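Diaminobutyrate-pyruvate transaminase and L-2,4-diaminobutyrate decarboxylase (Vibrio parahaemolyticus, PDB 2QMA) probably decarboxylates L-2,4-diaminobutyrate through this C-terminal, pyridoxal 5'-phosphate-dependent domain, the full-length protein probably also acting as a transaminase. Local coordinates at residues V141-V146 / K158-F163; I319-H324 / A335-D340. All coordinates share one frame; numbering follows the deposited sequence.

In the fold
Contact 1 comes first along the chain: helix 136-152 turns through a short connection into strand 160-164 and packs against it, closing a loop with 11 residues between the two segments. The chain then builds further helices and the strands 203-208, 229-232, 258-265 and 290-295 before contact 2, where strands 318-322 and 334-338 pair as an antiparallel hairpin. The two loops follow in series and neither encloses the other. They meet in the mixed sheet, because strand 160-164 borders strand 334-338: Asp160 O lies 2.8 Å from Val338 N, a probable hydrogen bond. Together they join a helix, an edge strand and the hairpin whose connection carries Lys325, the predicted cofactor lysine.

Contact 1 (V141-V146 / K158-F163); sequences VEQKVV and KADGIF. With EDO (1,2-ethanediol), chain C.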
loop_
_atom_site.group_PDB
_atom_site.type_symbol
_atom_site.label_atom_id
_atom_site.label_comp_id
_atom_site.label_asym_id
_atom_site.label_seq_id
_atom_site.Cartn_x
_atom_site.Cartn_y
_atom_site.Cartn_z
ATOM N N VAL A 141 8.520 16.394 0.450
ATOM C CA VAL A 141 9.052 15.580 -0.661
ATOM C C VAL A 141 7.908 15.086 -1.542
ATOM O O VAL A 141 7.943 15.294 -2.750
ATOM C CB VAL A 141 9.926 14.397 -0.182
ATOM C CG1 VAL A 141 10.241 13.395 -1.316
ATOM C CG2 VAL A 141 11.266 14.945 0.479
ATOM N N GLU A 142 6.912 14.431 -0.929
ATOM C CA GLU A 142 5.720 13.978 -1.666
ATOM C C GLU A 142 5.057 15.144 -2.448
ATOM O O GLU A 142 4.769 15.001 -3.660
ATOM C CB GLU A 142 4.685 13.288 -0.759
ATOM C CG GLU A 142 3.557 12.737 -1.637
ATOM C CD GLU A 142 2.589 11.798 -0.985
ATOM O OE1 GLU A 142 3.006 10.869 -0.253
ATOM O OE2 GLU A 142 1.384 11.966 -1.296
ATOM N N GLN A 143 4.798 16.284 -1.785
ATOM C CA GLN A 143 4.156 17.388 -2.501
ATOM C C GLN A 143 5.006 17.912 -3.690
ATOM O O GLN A 143 4.484 18.229 -4.752
ATOM C CB GLN A 143 3.781 18.535 -1.568
ATOM C CG GLN A 143 2.853 19.563 -2.266
ATOM C CD GLN A 143 1.450 19.003 -2.598
ATOM O OE1 GLN A 143 0.758 18.488 -1.730
ATOM N NE2 GLN A 143 1.043 19.115 -3.864
ATOM N N LYS A 144 6.305 18.003 -3.485
ATOM C CA LYS A 144 7.269 18.416 -4.517
ATOM C C LYS A 144 7.139 17.502 -5.761
ATOM O O LYS A 144 7.071 17.992 -6.897
ATOM C CB LYS A 144 8.699 18.333 -3.933
ATOM C CG LYS A 144 9.869 18.449 -4.922
ATOM C CD LYS A 144 9.837 19.708 -5.803
ATOM C CE LYS A 144 11.215 19.914 -6.459
ATOM N NZ LYS A 144 11.230 21.001 -7.525
ATOM N N VAL A 145 7.167 16.181 -5.519
ATOM C CA VAL A 145 7.100 15.182 -6.601
ATOM C C VAL A 145 5.735 15.295 -7.288
ATOM O O VAL A 145 5.639 15.238 -8.535
ATOM C CB VAL A 145 7.323 13.735 -6.069
ATOM C CG1 VAL A 145 6.942 12.681 -7.122
ATOM C CG2 VAL A 145 8.734 13.516 -5.552
ATOM N N VAL A 146 4.678 15.459 -6.477
ATOM C CA VAL A 146 3.318 15.628 -7.030
ATOM C C VAL A 146 3.255 16.870 -7.944
ATOM O O VAL A 146 2.692 16.821 -9.053
ATOM C CB VAL A 146 2.220 15.688 -5.917
ATOM C CG1 VAL A 146 0.921 16.241 -6.511
ATOM C CG2 VAL A 146 1.933 14.271 -5.376
ATOM N N LYS A 158 -4.863 24.622 -11.124
ATOM C CA LYS A 158 -5.564 24.035 -9.976
ATOM C C LYS A 158 -5.232 22.575 -9.660
ATOM O O LYS A 158 -5.833 21.990 -8.735
ATOM C CB LYS A 158 -7.070 24.214 -10.168
ATOM C CG LYS A 158 -7.423 25.648 -10.477
ATOM C CD LYS A 158 -8.813 25.956 -9.992
ATOM C CE LYS A 158 -9.741 26.304 -11.153
ATOM N NZ LYS A 158 -10.971 26.945 -10.612
ATOM N N ALA A 159 -4.278 21.994 -10.387
ATOM C CA ALA A 159 -4.073 20.555 -10.308
ATOM C C ALA A 159 -3.388 20.163 -8.988
ATOM O O ALA A 159 -2.741 21.007 -8.333
ATOM C CB ALA A 159 -3.310 20.084 -11.479
ATOM N N ASP A 160 -3.560 18.905 -8.594
ATOM C CA ASP A 160 -2.870 18.352 -7.419
ATOM C C ASP A 160 -2.906 16.837 -7.553
ATOM O O ASP A 160 -3.418 16.319 -8.549
ATOM C CB ASP A 160 -3.521 18.851 -6.109
ATOM C CG ASP A 160 -2.616 18.708 -4.881
ATOM O OD1 ASP A 160 -1.429 18.274 -5.005
ATOM O OD2 ASP A 160 -3.129 19.075 -3.783
ATOM N N GLY A 161 -2.349 16.116 -6.575
ATOM C CA GLY A 161 -2.312 14.682 -6.641
ATOM C C GLY A 161 -1.972 14.131 -5.274
ATOM O O GLY A 161 -1.706 14.897 -4.334
ATOM N N ILE A 162 -1.983 12.810 -5.160
ATOM C CA ILE A 162 -1.469 12.141 -3.974
ATOM C C ILE A 162 -0.971 10.785 -4.374
ATOM O O ILE A 162 -1.529 10.136 -5.276
ATOM C CB ILE A 162 -2.519 11.760 -2.923
ATOM C CG1 ILE A 162 -3.928 12.046 -3.378
ATOM C CG2 ILE A 162 -1.999 12.006 -1.416
ATOM C CD1 ILE A 162 -4.320 10.903 -4.266
ATOM N N PHE A 163 -0.009 10.290 -3.615
ATOM C CA PHE A 163 0.533 8.981 -3.899
ATOM C C PHE A 163 -0.393 7.925 -3.349
ATOM O O PHE A 163 -0.993 8.120 -2.302
ATOM C CB PHE A 163 1.937 8.838 -3.308
ATOM C CG PHE A 163 3.025 9.239 -4.253
ATOM C CD1 PHE A 163 3.191 10.579 -4.626
ATOM C CD2 PHE A 163 3.874 8.254 -4.801
ATOM C CE1 PHE A 163 4.232 10.944 -5.514
ATOM C CE2 PHE A 163 4.940 8.602 -5.669
ATOM C CZ PHE A 163 5.104 9.943 -6.038
HETATM C C1 EDO C . 7.989 22.490 -8.486
HETATM O O1 EDO C . 8.721 22.469 -7.233
HETATM C C2 EDO C . 7.990 21.153 -9.224
HETATM O O2 EDO C . 9.319 20.689 -9.459
HETATM O O HOH W 1 -1.529 16.620 -2.312
#
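A helix packed against the edge strand of the large mixed sheet, in the decarboxylase domain of a fold-type-I pyridoxal enzyme, brings Glu142, Gln143, Val145 and Val146 onto Asp160, Gly161 and Phe163. The helix 141-146 crosses the strand 160-163 steeply, 127° between their N-to-C directions, with the axes 8.2 Å apart at closest. Glu142 has CG anti to the backbone N (chi1 -175°) and slides past Phe163 in the opposite direction, its CG lying 3.7 Å from Phe163 CD1. Its OE2 accepts a hydrogen bond from Phe163 N at 3.2 Å; the bond is nearly straight (172°), although the donor stands well above the carboxylate plane. The other oxygen, OE1, forms a salt bridge with Lys373. Further along, Gln143 NE2 donates to Asp160 OD1 at 2.8 Å, on the syn side but tilted out of the carboxylate plane, while the oxygen lies in the plane of the Gln143 amide. A water lies between Gln143 OE1 and Gly161 O, 2.7 Å from Gly161 O. The Phe163 ring is met at its edge, Val145 CG1 approaching CZ to 3.5 Å in the ring plane. Val146 CG1 presses close to the strand backbone, 3.3 Å from Gly161 N. Helix 377-386 touches Glu142, Val145 and Phe163, strand 334-338 hydrogen-bonds to the edge strand, and Val141 and Lys144 reach the second subunit.

Contact 2 (I319-H324 / A335-D340); sequences ISVDFH and ALLVND
Leu337 and Ile319 face each other as an antiparallel hydrogen-bonded pair, and the leucine side chain runs along their shared face of the sheet from Ile319 toward Val321. Leu337 CB sits 4.4 Å from Ile319 CB and also near Ile319 O. Leu337 CG stays beside the backbone N (chi1 -49°), still 4.2 Å from Ile319 O. With chi2 at 178°, Leu337 CD1 is anti to its own CA. This methyl, Leu337 CD1, meets Val321 CG2 at 4.2 Å, the two side chains crossing obliquely. Leu149 of helix 136-152 and Tyr153 also touch Leu337.

The two strands form a beta hairpin within the mixed sheet, flanked by strands 290-295 and 160-164. Ile319 N donates to Leu337 O at 2.8 Å, and Leu337 N returns a bond to Ile319 O that is close to straight (171°). The same reciprocal pattern joins Val321 and Ala335, Ala335 N reaching Val321 O at 2.9 Å. Between them, Ser320 and Leu336 form the non-hydrogen-bonded pair, their side chains on the face against helix 167-187, where Ser320 OG hydrogen-bonds to Asn171 OD1. Leu336 CD1 packs against Ile319 O at 3.6 Å. Past the strand end, Phe323 CE2 approaches Ala335 CB to 4.1 Å. The neighbouring Asp322 OD2 forms a salt bridge with Lys325, the predicted attachment point of the cofactor, which is not bound to it here.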
loop_
_atom_site.group_PDB
_atom_site.type_symbol
_atom_site.label_atom_id
_atom_site.label_comp_id
_atom_site.label_asym_id
_atom_site.label_seq_id
_atom_site.Cartn_x
_atom_site.Cartn_y
_atom_site.Cartn_z
ATOM N N ILE A 319 -5.990 11.247 -13.494
ATOM C CA ILE A 319 -5.007 10.415 -14.168
ATOM C C ILE A 319 -4.332 9.516 -13.151
ATOM O O ILE A 319 -3.807 9.997 -12.134
ATOM C CB ILE A 319 -3.904 11.240 -14.807
ATOM C CG1 ILE A 319 -4.469 12.273 -15.833
ATOM C CG2 ILE A 319 -2.821 10.336 -15.444
ATOM C CD1 ILE A 319 -3.477 13.358 -16.147
ATOM N N SER A 320 -4.348 8.215 -13.426
ATOM C CA SER A 320 -3.506 7.332 -12.637
ATOM C C SER A 320 -2.163 7.012 -13.333
ATOM O O SER A 320 -2.075 6.823 -14.549
ATOM C CB SER A 320 -4.226 6.144 -12.083
ATOM O OG SER A 320 -4.765 5.322 -13.053
ATOM N N VAL A 321 -1.118 7.055 -12.528
ATOM C CA VAL A 321 0.274 6.913 -12.965
ATOM C C VAL A 321 0.869 5.807 -12.062
ATOM O O VAL A 321 0.767 5.892 -10.839
ATOM C CB VAL A 321 1.101 8.237 -12.747
ATOM C CG1 VAL A 321 2.518 8.053 -13.294
ATOM C CG2 VAL A 321 0.418 9.456 -13.355
ATOM N N ASP A 322 1.393 4.744 -12.667
ATOM C CA ASP A 322 2.055 3.681 -11.905
ATOM C C ASP A 322 3.540 3.714 -12.119
ATOM O O ASP A 322 3.993 3.304 -13.181
ATOM C CB ASP A 322 1.550 2.308 -12.332
ATOM C CG ASP A 322 0.760 1.640 -11.265
ATOM O OD1 ASP A 322 0.551 2.305 -10.223
ATOM O OD2 ASP A 322 0.327 0.474 -11.468
ATOM N N PHE A 323 4.287 4.203 -11.127
ATOM C CA PHE A 323 5.738 4.271 -11.227
ATOM C C PHE A 323 6.402 2.898 -11.132
ATOM O O PHE A 323 7.518 2.715 -11.619
ATOM C CB PHE A 323 6.298 5.183 -10.152
ATOM C CG PHE A 323 5.730 6.570 -10.188
ATOM C CD1 PHE A 323 6.127 7.460 -11.171
ATOM C CD2 PHE A 323 4.778 6.963 -9.245
ATOM C CE1 PHE A 323 5.592 8.737 -11.223
ATOM C CE2 PHE A 323 4.225 8.219 -9.274
ATOM C CZ PHE A 323 4.633 9.126 -10.257
ATOM N N HIS A 324 5.714 1.939 -10.511
ATOM C CA HIS A 324 6.273 0.627 -10.376
ATOM C C HIS A 324 6.022 -0.217 -11.597
ATOM O O HIS A 324 6.214 -1.418 -11.563
ATOM C CB HIS A 324 5.848 -0.080 -9.067
ATOM C CG HIS A 324 4.371 -0.201 -8.881
ATOM N ND1 HIS A 324 3.564 -0.953 -9.714
ATOM C CD2 HIS A 324 3.563 0.276 -7.909
ATOM C CE1 HIS A 324 2.320 -0.918 -9.272
ATOM N NE2 HIS A 324 2.290 -0.168 -8.185
ATOM N N ALA A 335 0.411 7.153 -8.239
ATOM C CA ALA A 335 -0.257 8.406 -7.769
ATOM C C ALA A 335 -1.515 8.587 -8.572
ATOM O O ALA A 335 -1.660 8.020 -9.648
ATOM C CB ALA A 335 0.622 9.599 -7.983
ATOM N N LEU A 336 -2.383 9.417 -8.048
ATOM C CA LEU A 336 -3.534 9.867 -8.761
ATOM C C LEU A 336 -3.442 11.364 -8.861
ATOM O O LEU A 336 -3.374 12.059 -7.832
ATOM C CB LEU A 336 -4.780 9.508 -7.991
ATOM C CG LEU A 336 -6.043 9.960 -8.777
ATOM C CD1 LEU A 336 -6.383 8.927 -9.902
ATOM C CD2 LEU A 336 -7.173 10.204 -7.824
ATOM N N LEU A 337 -3.488 11.873 -10.095
ATOM C CA LEU A 337 -3.466 13.321 -10.318
ATOM C C LEU A 337 -4.862 13.784 -10.686
ATOM O O LEU A 337 -5.647 13.045 -11.343
ATOM C CB LEU A 337 -2.497 13.695 -11.448
ATOM C CG LEU A 337 -1.086 13.072 -11.341
ATOM C CD1 LEU A 337 -0.291 13.502 -12.574
ATOM C CD2 LEU A 337 -0.367 13.515 -10.028
ATOM N N VAL A 338 -5.180 14.989 -10.256
ATOM C CA VAL A 338 -6.425 15.615 -10.649
ATOM C C VAL A 338 -6.189 17.022 -11.207
ATOM O O VAL A 338 -5.286 17.744 -10.751
ATOM C CB VAL A 338 -7.536 15.665 -9.488
ATOM C CG1 VAL A 338 -7.922 14.205 -9.007
ATOM C CG2 VAL A 338 -7.149 16.614 -8.356
ATOM N N ASN A 339 -6.978 17.382 -12.210
ATOM C CA ASN A 339 -6.852 18.683 -12.812
ATOM C C ASN A 339 -7.383 19.800 -11.921
ATOM O O ASN A 339 -6.918 20.947 -12.001
ATOM C CB ASN A 339 -7.523 18.729 -14.205
ATOM C CG ASN A 339 -6.525 19.052 -15.321
ATOM O OD1 ASN A 339 -5.648 19.926 -15.156
ATOM N ND2 ASN A 339 -6.660 18.367 -16.478
ATOM N N ASP A 340 -8.317 19.462 -11.036
ATOM C CA ASP A 340 -8.894 20.516 -10.131
ATOM C C ASP A 340 -8.927 19.966 -8.715
ATOM O O ASP A 340 -9.770 19.134 -8.384
ATOM C CB ASP A 340 -10.311 20.872 -10.601
ATOM C CG ASP A 340 -10.900 22.044 -9.852
ATOM O OD1 ASP A 340 -10.429 22.348 -8.723
ATOM O OD2 ASP A 340 -11.845 22.661 -10.385
#